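Local atomic coordinates of cell Inhibiting Factor (CifBp) (PDB entry 3GQM), a protein that deamidates a specific glutamine of host NEDD8, shutting down cullin-RING ubiquitin ligases and so blocking the host cell cycle. Residues A[131-134]-A[135-139]; A[193-196]-A[197-201]; A[260-263]-A[264-268]; A[31-34]-A[35-39]. All blocks are in the same frame, centred on the assembly; numbering follows the deposited sequence.

Interaction 1 (A[131-134]-A[135-139]); sequences ENTS and FAEHV
Ser134 and His138 are joined by the first i to i+4 backbone bond of the short helix 135-139, with His138 N 3.1 Å from Ser134 O and an N-H...O angle of 167°, so the chain turns from the loop 131-134 directly into helix. Ser134 is the N-cap. Its OG reaches forward over the first turn and accepts from Glu137 N at 2.9 Å, with an angle of 157° at the hydrogen. The same OG lies 3.3 Å from Glu137 CB, so the hydroxyl is pressed against the side-chain root as well as the amide. Thr133 adds a methyl contact: CG2, anti to the backbone N, meets Glu137 OE1 at 3.5 Å and His138 CB at 4.1 Å. The Thr133 and Glu137 side chains cross at about a right angle, and the glutamate arrives there because its chain is extended beyond CG (chi2 180°). On the inner side, Phe135 turns away from the loop and packs against Leu206, Leu209 and Asn210 of helix 206-212, while His138 NE2 bonds to Ser257 OG. Asn210 OD1 takes the amide of Ala136. Two first-turn amides without i-4 carbonyl partners are thus met by side-chain oxygens: that of Glu137 by the capping hydroxyl of Ser134, that of Ala136 by an amide oxygen from a neighbouring helix.

Interaction 2 (A[193-196]-A[197-201]); sequences EDWI and SRRGS
Trp195 and Arg199, one helical turn apart, make the main side-chain contact, a CH-pi interaction in which Arg199 CB sits 3.9 Å from the centroid of the six-membered ring and 13° off its normal. Farther out, the arginine chain bends at chi3 and brings NH1 past the rim of the indole, 3.5 Å from Trp195 CH2. The guanidinium and ring planes are 51° apart, so the two groups are not stacked. Both are fixed by polar partners: Trp195 NE1 donates to Ile177 O, whereas Arg199 pairs through NE with Asp202 and gives NH1 and NH2 to the carbonyls of Gln234 and Ser231.

These residues make up most of the short helix 192-199 and the chain just after it, in a protein of the papain-like CA clan, and the Trp195 side chain is about 3 Å from that of Gln179, a probable active-site residue.

Among the backbone bonds, Arg199 N to Trp195 O is short at 2.7 Å, and the donor stands nearly in line with the carbonyl. Gly200 N to Ile196 O measures 3.0 Å, but the angle at the hydrogen drops to 137° and the donor rises above the carbonyl plane.

In apolar contact, Ile196 rests on Leu37 and Met41 of helix 29-42.

Interaction 3 (A[260-263]-A[264-268]); sequences YDFR and QFQRN
The Phe262 ring carries the Gln266 side chain over one face: Gln266 CG makes a CH-pi contact 4.1 Å from the centroid, 27° off the normal, and Gln266 CD approaches Phe262 CE2 to 3.2 Å. Ring and amide planes are 32° apart, which is close enough to parallel for the amide to lie across the rim on the CE2 side. Gln266 gets there by an extended chain beyond CG, which sends the amide past the ring. At the edge of the Arg263 guanidinium, in its plane, one water accepts from NH2 and donates to Gln266 OE1, 2.8 Å from each, so it bridges two side chains that run side by side in the same direction. Phe265 touches both other aromatic residues, with CD2 4.3 Å from Phe262 CE1 and CB 4.3 Å from Tyr260 CD1.

The segments cover the step from strand 253-260, an outermost strand of the antiparallel sheet, into the first turns of helix 262-273. Asp261 is the N-cap. With CG anti to the backbone N (chi1 -176°), its OD2 swings over the turn and accepts from Gln264 N at 2.6 Å through the anti lone pair. Its carbonyl takes Phe265 N at 3.1 Å. Further along, Gln264 NE2 donates to Asn268 OD1 from above the carbonyl plane, while Asn268 ND2 serves the carbonyls of Leu114 and Glu117. Phe265 packs on Leu114 and Met115 of helix 104-116, and Tyr260 OH is bonded to Asp164.

Interaction 4 (A[31-34]-A[35-39]); sequences TLRK and ATLAS
Leu37 N donates to Arg33 O at 2.9 Å with an almost straight N-H...O angle of 178°, one of four consecutive i to i+4 backbone bonds that join 31-34 to 35-39 within the alpha-helix 29-42. The others run from Ala35, Thr36 and Ala38 back to Thr31, Leu32 and Lys34. Arg33 and Leu37 also meet through their side chains. Arg33 is extended from CB to NE, with CG anti to the backbone N (chi1 -176°), and this carries the guanidinium out to where Leu37 CD1 covers one of its faces: CD1 is 3.7 Å from Arg33 CZ and stands 3.5 Å above the plane, toward the rim. The charged group is buried; NE pairs with Asp164, and NH1 probably bonds to Gly200 O. CD1 lies on a face, so it does not compete with the N-H groups that meet these two. Separately, the guanidinium makes a cation-pi contact with Tyr176. Around the helix, Leu37 also reaches Phe265, and Thr36 reaches Gln266 and Ala269 of helix 262-273. The carbonyl of Leu32 is gripped twice, by Thr36 N at 2.8 Å and by Thr36 OG1 at 3.1 Å, the hydroxyl donating from above the carbonyl plane.

How the interactions relate
From the N terminus the order is interaction 4, 1, 2 and 3, all in series; each is local, its two segments consecutive in the chain, so none closes a long loop and none nests or crosses another. Interaction 4, on helix 29-42, is the hub. It touches interaction 2 where Ile196 CG2 packs 3.9 Å from Leu37 CB, and interaction 3 where Phe265 CZ lies 3.7 Å from Leu37 CD2. Their centres lie about 11 and 12 Å from it, so helix 29-42 ties helix 192-199 to helix 262-273. Interactions 2 and 3 themselves stay about 8 Å apart at their nearest atoms. Interaction 1 stands apart at the surface, at least about 11 Å from the others by nearest atoms, and sets helix 135-139 against helix 206-212.

Interaction 1 (A[131-134]-A[135-139])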
loop_
_atom_site.group_PDB
_atom_site.type_symbol
_atom_site.label_atom_id
_atom_site.label_comp_id
_atom_site.label_asym_id
_atom_site.label_seq_id
_atom_site.Cartn_x
_atom_site.Cartn_y
_atom_site.Cartn_z
ATOM N N GLU A 131 15.720 -9.296 4.983
ATOM C CA GLU A 131 16.066 -8.316 6.029
ATOM C C GLU A 131 17.449 -7.694 5.917
ATOM O O GLU A 131 17.699 -6.647 6.509
ATOM C CB GLU A 131 15.965 -8.921 7.419
ATOM N N ASN A 132 18.351 -8.354 5.200
ATOM C CA ASN A 132 19.757 -7.924 5.129
ATOM C C ASN A 132 20.239 -7.762 3.696
ATOM O O ASN A 132 21.416 -7.976 3.404
ATOM C CB ASN A 132 20.683 -8.900 5.890
ATOM C CG ASN A 132 20.456 -8.870 7.387
ATOM O OD1 ASN A 132 20.305 -9.913 8.022
ATOM N ND2 ASN A 132 20.415 -7.670 7.959
ATOM N N THR A 133 19.309 -7.404 2.806
ATOM C CA THR A 133 19.608 -7.184 1.416
ATOM C C THR A 133 19.394 -5.702 1.196
ATOM O O THR A 133 18.426 -5.106 1.724
ATOM C CB THR A 133 18.683 -8.015 0.496
ATOM O OG1 THR A 133 18.579 -9.353 1.005
ATOM C CG2 THR A 133 19.222 -8.091 -0.932
ATOM N N SER A 134 20.313 -5.087 0.448
ATOM C CA SER A 134 20.068 -3.736 -0.024
ATOM C C SER A 134 18.983 -3.820 -1.126
ATOM O O SER A 134 18.874 -4.834 -1.862
ATOM C CB SER A 134 21.360 -3.108 -0.541
ATOM O OG SER A 134 21.449 -3.220 -1.949
ATOM N N PHE A 135 18.199 -2.756 -1.236
ATOM C CA PHE A 135 17.212 -2.655 -2.265
ATOM C C PHE A 135 17.859 -2.703 -3.676
ATOM O O PHE A 135 17.330 -3.376 -4.587
ATOM C CB PHE A 135 16.376 -1.381 -2.045
ATOM C CG PHE A 135 15.272 -1.193 -3.039
ATOM C CD1 PHE A 135 14.160 -2.014 -3.038
ATOM C CD2 PHE A 135 15.323 -0.179 -3.962
ATOM C CE1 PHE A 135 13.132 -1.826 -3.950
ATOM C CE2 PHE A 135 14.286 -0.004 -4.875
ATOM C CZ PHE A 135 13.203 -0.835 -4.857
ATOM N N ALA A 136 18.983 -2.000 -3.861
ATOM C CA ALA A 136 19.667 -2.020 -5.162
ATOM C C ALA A 136 20.094 -3.422 -5.543
ATOM O O ALA A 136 19.942 -3.817 -6.687
ATOM C CB ALA A 136 20.862 -1.076 -5.203
ATOM N N GLU A 137 20.588 -4.171 -4.563
ATOM C CA GLU A 137 21.084 -5.514 -4.793
ATOM C C GLU A 137 19.925 -6.320 -5.323
ATOM O O GLU A 137 20.027 -6.963 -6.380
ATOM C CB GLU A 137 21.588 -6.149 -3.486
ATOM C CG GLU A 137 22.304 -7.460 -3.707
ATOM C CD GLU A 137 22.826 -8.130 -2.430
ATOM O OE1 GLU A 137 22.624 -7.593 -1.310
ATOM O OE2 GLU A 137 23.442 -9.216 -2.566
ATOM N N HIS A 138 18.814 -6.255 -4.588
ATOM C CA HIS A 138 17.630 -7.023 -4.945
ATOM C C HIS A 138 17.045 -6.673 -6.321
ATOM O O HIS A 138 16.827 -7.564 -7.136
ATOM C CB HIS A 138 16.564 -6.950 -3.856
ATOM C CG HIS A 138 15.390 -7.822 -4.144
ATOM N ND1 HIS A 138 15.446 -9.195 -4.040
ATOM C CD2 HIS A 138 14.151 -7.528 -4.604
ATOM C CE1 HIS A 138 14.283 -9.707 -4.394
ATOM N NE2 HIS A 138 13.477 -8.716 -4.732
ATOM N N VAL A 139 16.836 -5.386 -6.590
ATOM C CA VAL A 139 16.277 -4.950 -7.882
ATOM C C VAL A 139 17.150 -5.421 -9.037
ATOM O O VAL A 139 16.642 -5.839 -10.075
ATOM C CB VAL A 139 16.060 -3.389 -7.981
ATOM C CG1 VAL A 139 15.539 -2.983 -9.378
ATOM C CG2 VAL A 139 15.070 -2.897 -6.918
#

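Interaction 2 (A[193-196]-A[197-201])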
loop_
_atom_site.group_PDB
_atom_site.type_symbol
_atom_site.label_atom_id
_atom_site.label_comp_id
_atom_site.label_asym_id
_atom_site.label_seq_id
_atom_site.Cartn_x
_atom_site.Cartn_y
_atom_site.Cartn_z
ATOM N N GLU A 193 -6.298 7.438 -1.551
ATOM C CA GLU A 193 -6.931 8.122 -2.706
ATOM C C GLU A 193 -6.182 9.387 -3.097
ATOM O O GLU A 193 -6.000 9.624 -4.276
ATOM C CB GLU A 193 -8.398 8.469 -2.440
ATOM C CG GLU A 193 -9.251 7.223 -2.118
ATOM C CD GLU A 193 -9.438 6.987 -0.629
ATOM O OE1 GLU A 193 -8.512 7.224 0.182
ATOM O OE2 GLU A 193 -10.547 6.530 -0.276
ATOM N N ASP A 194 -5.791 10.201 -2.106
ATOM C CA ASP A 194 -5.081 11.448 -2.351
ATOM C C ASP A 194 -3.695 11.126 -2.858
ATOM O O ASP A 194 -3.224 11.730 -3.821
ATOM C CB ASP A 194 -5.029 12.320 -1.068
ATOM C CG ASP A 194 -6.409 12.867 -0.680
ATOM O OD1 ASP A 194 -7.217 13.141 -1.601
ATOM O OD2 ASP A 194 -6.731 13.001 0.513
ATOM N N TRP A 195 -3.031 10.168 -2.215
ATOM C CA TRP A 195 -1.687 9.787 -2.652
ATOM C C TRP A 195 -1.685 9.383 -4.123
ATOM O O TRP A 195 -0.860 9.874 -4.937
ATOM C CB TRP A 195 -1.079 8.653 -1.816
ATOM C CG TRP A 195 0.307 8.338 -2.332
ATOM C CD1 TRP A 195 0.657 7.342 -3.226
ATOM C CD2 TRP A 195 1.489 9.095 -2.097
ATOM N NE1 TRP A 195 2.004 7.417 -3.524
ATOM C CE2 TRP A 195 2.540 8.476 -2.825
ATOM C CE3 TRP A 195 1.772 10.252 -1.341
ATOM C CZ2 TRP A 195 3.845 8.971 -2.807
ATOM C CZ3 TRP A 195 3.071 10.721 -1.300
ATOM C CH2 TRP A 195 4.095 10.087 -2.031
ATOM N N ILE A 196 -2.597 8.478 -4.466
ATOM C CA ILE A 196 -2.677 8.001 -5.845
ATOM C C ILE A 196 -3.037 9.165 -6.778
ATOM O O ILE A 196 -2.426 9.347 -7.810
ATOM C CB ILE A 196 -3.641 6.793 -5.967
ATOM C CG1 ILE A 196 -2.959 5.565 -5.343
ATOM C CG2 ILE A 196 -4.057 6.582 -7.475
ATOM C CD1 ILE A 196 -3.854 4.345 -5.212
ATOM N N SER A 197 -3.970 10.009 -6.391
ATOM C CA SER A 197 -4.333 11.114 -7.273
ATOM C C SER A 197 -3.199 12.157 -7.528
ATOM O O SER A 197 -3.027 12.643 -8.642
ATOM C CB SER A 197 -5.552 11.793 -6.726
ATOM O OG SER A 197 -6.019 12.709 -7.701
ATOM N N ARG A 198 -2.412 12.473 -6.506
ATOM C CA ARG A 198 -1.328 13.440 -6.691
ATOM C C ARG A 198 -0.018 12.833 -7.142
ATOM O O ARG A 198 0.676 13.435 -7.954
ATOM C CB ARG A 198 -1.070 14.237 -5.416
ATOM C CG ARG A 198 -2.079 15.315 -5.159
ATOM C CD ARG A 198 -1.340 16.629 -4.989
ATOM N NE ARG A 198 -2.311 17.686 -4.839
ATOM C CZ ARG A 198 -2.825 18.079 -3.675
ATOM N NH1 ARG A 198 -2.431 17.526 -2.528
ATOM N NH2 ARG A 198 -3.735 19.048 -3.669
ATOM N N ARG A 199 0.331 11.664 -6.605
ATOM C CA ARG A 199 1.652 11.085 -6.838
ATOM C C ARG A 199 1.719 9.622 -7.353
ATOM O O ARG A 199 2.815 9.023 -7.493
ATOM C CB ARG A 199 2.484 11.287 -5.573
ATOM C CG ARG A 199 2.777 12.862 -5.372
ATOM C CD ARG A 199 3.991 13.090 -4.496
ATOM N NE ARG A 199 5.202 12.464 -5.082
ATOM C CZ ARG A 199 6.304 12.192 -4.404
ATOM N NH1 ARG A 199 6.398 12.459 -3.067
ATOM N NH2 ARG A 199 7.313 11.624 -5.047
ATOM N N GLY A 200 0.541 9.062 -7.626
ATOM C CA GLY A 200 0.415 7.646 -8.030
ATOM C C GLY A 200 1.165 7.294 -9.315
ATOM O O GLY A 200 1.568 6.169 -9.460
ATOM N N SER A 201 1.375 8.261 -10.215
ATOM C CA SER A 201 2.153 8.044 -11.463
ATOM C C SER A 201 3.387 8.893 -11.507
ATOM O O SER A 201 3.901 9.176 -12.572
ATOM C CB SER A 201 1.324 8.381 -12.704
ATOM O OG SER A 201 0.007 7.907 -12.542
#

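Interaction 3 (A[260-263]-A[264-268])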
loop_
_atom_site.group_PDB
_atom_site.type_symbol
_atom_site.label_atom_id
_atom_site.label_comp_id
_atom_site.label_asym_id
_atom_site.label_seq_id
_atom_site.Cartn_x
_atom_site.Cartn_y
_atom_site.Cartn_z
ATOM N N TYR A 260 4.013 -9.661 -10.999
ATOM C CA TYR A 260 2.611 -9.606 -11.355
ATOM C C TYR A 260 2.431 -9.491 -12.854
ATOM O O TYR A 260 3.299 -8.955 -13.584
ATOM C CB TYR A 260 1.875 -8.467 -10.601
ATOM C CG TYR A 260 2.213 -7.030 -11.005
ATOM C CD1 TYR A 260 1.496 -6.370 -12.027
ATOM C CD2 TYR A 260 3.260 -6.340 -10.362
ATOM C CE1 TYR A 260 1.793 -5.053 -12.392
ATOM C CE2 TYR A 260 3.567 -5.020 -10.713
ATOM C CZ TYR A 260 2.820 -4.372 -11.702
ATOM O OH TYR A 260 3.169 -3.098 -12.012
ATOM N N ASP A 261 1.310 -10.030 -13.300
ATOM C CA ASP A 261 0.812 -9.822 -14.639
ATOM C C ASP A 261 0.051 -8.504 -14.724
ATOM O O ASP A 261 -0.968 -8.344 -14.072
ATOM C CB ASP A 261 -0.189 -10.914 -14.995
ATOM C CG ASP A 261 -0.657 -10.784 -16.422
ATOM O OD1 ASP A 261 0.038 -11.336 -17.289
ATOM O OD2 ASP A 261 -1.676 -10.107 -16.688
ATOM N N PHE A 262 0.487 -7.588 -15.566
ATOM C CA PHE A 262 -0.267 -6.340 -15.699
ATOM C C PHE A 262 -1.745 -6.428 -16.094
ATOM O O PHE A 262 -2.586 -5.672 -15.588
ATOM C CB PHE A 262 0.469 -5.361 -16.626
ATOM C CG PHE A 262 -0.171 -4.030 -16.685
ATOM C CD1 PHE A 262 -0.013 -3.131 -15.614
ATOM C CD2 PHE A 262 -0.960 -3.674 -17.791
ATOM C CE1 PHE A 262 -0.640 -1.887 -15.637
ATOM C CE2 PHE A 262 -1.591 -2.435 -17.847
ATOM C CZ PHE A 262 -1.437 -1.529 -16.779
ATOM N N ARG A 263 -2.073 -7.291 -17.039
ATOM C CA ARG A 263 -3.495 -7.422 -17.445
ATOM C C ARG A 263 -4.332 -8.041 -16.347
ATOM O O ARG A 263 -5.502 -7.712 -16.213
ATOM C CB ARG A 263 -3.657 -8.291 -18.713
ATOM C CG ARG A 263 -3.122 -7.624 -19.984
ATOM C CD ARG A 263 -3.583 -8.460 -21.221
ATOM N NE ARG A 263 -2.958 -8.015 -22.461
ATOM C CZ ARG A 263 -3.258 -6.860 -23.063
ATOM N NH1 ARG A 263 -2.642 -6.532 -24.187
ATOM N NH2 ARG A 263 -4.173 -6.043 -22.542
ATOM N N GLN A 264 -3.742 -8.946 -15.580
ATOM C CA GLN A 264 -4.483 -9.571 -14.427
ATOM C C GLN A 264 -4.804 -8.516 -13.405
ATOM O O GLN A 264 -5.961 -8.455 -12.916
ATOM C CB GLN A 264 -3.679 -10.708 -13.762
ATOM C CG GLN A 264 -4.542 -11.608 -12.877
ATOM C CD GLN A 264 -5.825 -12.081 -13.598
ATOM O OE1 GLN A 264 -5.781 -12.575 -14.710
ATOM N NE2 GLN A 264 -6.955 -11.893 -12.969
ATOM N N PHE A 265 -3.798 -7.653 -13.123
ATOM C CA PHE A 265 -4.003 -6.479 -12.245
ATOM C C PHE A 265 -5.201 -5.606 -12.687
ATOM O O PHE A 265 -6.095 -5.257 -11.891
ATOM C CB PHE A 265 -2.713 -5.625 -12.149
ATOM C CG PHE A 265 -2.901 -4.274 -11.437
ATOM C CD1 PHE A 265 -3.747 -4.140 -10.335
ATOM C CD2 PHE A 265 -2.193 -3.152 -11.857
ATOM C CE1 PHE A 265 -3.940 -2.914 -9.715
ATOM C CE2 PHE A 265 -2.365 -1.907 -11.227
ATOM C CZ PHE A 265 -3.228 -1.787 -10.147
ATOM N N GLN A 266 -5.183 -5.231 -13.958
ATOM C CA GLN A 266 -6.256 -4.422 -14.548
ATOM C C GLN A 266 -7.554 -5.153 -14.398
ATOM O O GLN A 266 -8.555 -4.584 -14.011
ATOM C CB GLN A 266 -5.990 -4.218 -16.029
ATOM C CG GLN A 266 -4.825 -3.312 -16.326
ATOM C CD GLN A 266 -4.783 -3.019 -17.813
ATOM O OE1 GLN A 266 -4.454 -3.887 -18.615
ATOM N NE2 GLN A 266 -5.129 -1.813 -18.182
ATOM N N ARG A 267 -7.508 -6.434 -14.678
ATOM C CA ARG A 267 -8.689 -7.262 -14.602
ATOM C C ARG A 267 -9.224 -7.323 -13.147
ATOM O O ARG A 267 -10.426 -7.113 -12.918
ATOM C CB ARG A 267 -8.389 -8.659 -15.186
ATOM C CG ARG A 267 -9.636 -9.418 -15.552
ATOM C CD ARG A 267 -9.321 -10.682 -16.418
ATOM N NE ARG A 267 -10.558 -11.230 -17.014
ATOM C CZ ARG A 267 -11.211 -10.748 -18.089
ATOM N NH1 ARG A 267 -10.796 -9.689 -18.781
ATOM N NH2 ARG A 267 -12.319 -11.345 -18.480
ATOM N N ASN A 268 -8.360 -7.570 -12.173
ATOM C CA ASN A 268 -8.817 -7.560 -10.757
ATOM C C ASN A 268 -9.389 -6.229 -10.378
ATOM O O ASN A 268 -10.455 -6.154 -9.714
ATOM C CB ASN A 268 -7.690 -7.942 -9.782
ATOM C CG ASN A 268 -7.193 -9.346 -9.989
ATOM O OD1 ASN A 268 -7.936 -10.201 -10.500
ATOM N ND2 ASN A 268 -5.922 -9.625 -9.580
HETATM O O HOH W 1 -5.694 -5.736 -20.258
#

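Interaction 4 (A[31-34]-A[35-39])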
loop_
_atom_site.group_PDB
_atom_site.type_symbol
_atom_site.label_atom_id
_atom_site.label_comp_id
_atom_site.label_asym_id
_atom_site.label_seq_id
_atom_site.Cartn_x
_atom_site.Cartn_y
_atom_site.Cartn_z
ATOM N N THR A 31 0.292 4.978 -18.843
ATOM C CA THR A 31 -0.973 5.635 -19.023
ATOM C C THR A 31 -2.137 4.737 -18.578
ATOM O O THR A 31 -3.072 5.192 -17.928
ATOM C CB THR A 31 -1.143 6.011 -20.536
ATOM O OG1 THR A 31 -0.091 6.928 -20.891
ATOM C CG2 THR A 31 -2.489 6.644 -20.767
ATOM N N LEU A 32 -2.083 3.457 -18.922
ATOM C CA LEU A 32 -3.170 2.537 -18.533
ATOM C C LEU A 32 -3.206 2.299 -17.008
ATOM O O LEU A 32 -4.261 2.248 -16.396
ATOM C CB LEU A 32 -2.983 1.188 -19.224
ATOM C CG LEU A 32 -3.168 1.181 -20.763
ATOM C CD1 LEU A 32 -2.730 -0.150 -21.320
ATOM C CD2 LEU A 32 -4.597 1.461 -21.105
ATOM N N ARG A 33 -2.023 2.083 -16.442
ATOM C CA ARG A 33 -1.812 1.925 -14.991
ATOM C C ARG A 33 -2.507 3.091 -14.305
ATOM O O ARG A 33 -3.364 2.918 -13.405
ATOM C CB ARG A 33 -0.284 1.933 -14.722
ATOM C CG ARG A 33 0.118 1.692 -13.289
ATOM C CD ARG A 33 1.663 1.714 -13.083
ATOM N NE ARG A 33 1.907 1.684 -11.635
ATOM C CZ ARG A 33 1.830 2.728 -10.823
ATOM N NH1 ARG A 33 1.616 3.959 -11.302
ATOM N NH2 ARG A 33 2.055 2.556 -9.518
ATOM N N LYS A 34 -2.202 4.287 -14.771
ATOM C CA LYS A 34 -2.778 5.501 -14.163
ATOM C C LYS A 34 -4.302 5.497 -14.188
ATOM O O LYS A 34 -4.969 5.782 -13.175
ATOM C CB LYS A 34 -2.171 6.743 -14.837
ATOM C CG LYS A 34 -2.834 8.071 -14.455
ATOM C CD LYS A 34 -2.001 9.174 -15.077
ATOM C CE LYS A 34 -2.774 10.475 -15.223
ATOM N NZ LYS A 34 -2.976 11.134 -13.901
ATOM N N ALA A 35 -4.862 5.160 -15.355
ATOM C CA ALA A 35 -6.299 5.002 -15.471
ATOM C C ALA A 35 -6.904 3.883 -14.618
ATOM O O ALA A 35 -7.958 4.057 -14.082
ATOM C CB ALA A 35 -6.715 4.827 -16.966
ATOM N N THR A 36 -6.268 2.728 -14.531
ATOM C CA THR A 36 -6.757 1.659 -13.664
ATOM C C THR A 36 -6.805 2.156 -12.195
ATOM O O THR A 36 -7.854 2.099 -11.486
ATOM C CB THR A 36 -5.826 0.406 -13.784
ATOM O OG1 THR A 36 -5.843 -0.081 -15.122
ATOM C CG2 THR A 36 -6.256 -0.759 -12.861
ATOM N N LEU A 37 -5.677 2.692 -11.737
ATOM C CA LEU A 37 -5.607 3.195 -10.366
ATOM C C LEU A 37 -6.673 4.269 -10.165
ATOM O O LEU A 37 -7.367 4.216 -9.171
ATOM C CB LEU A 37 -4.197 3.690 -10.020
ATOM C CG LEU A 37 -3.134 2.584 -9.879
ATOM C CD1 LEU A 37 -1.708 3.183 -9.882
ATOM C CD2 LEU A 37 -3.335 1.647 -8.672
ATOM N N ALA A 38 -6.844 5.200 -11.111
ATOM C CA ALA A 38 -7.846 6.270 -10.935
ATOM C C ALA A 38 -9.282 5.723 -10.827
ATOM O O ALA A 38 -9.997 6.086 -9.929
ATOM C CB ALA A 38 -7.771 7.340 -12.066
ATOM N N SER A 39 -9.695 4.841 -11.731
ATOM C CA SER A 39 -11.065 4.335 -11.646
ATOM C C SER A 39 -11.228 3.494 -10.390
ATOM O O SER A 39 -12.244 3.615 -9.716
ATOM C CB SER A 39 -11.493 3.560 -12.899
ATOM O OG SER A 39 -10.653 2.424 -13.117
#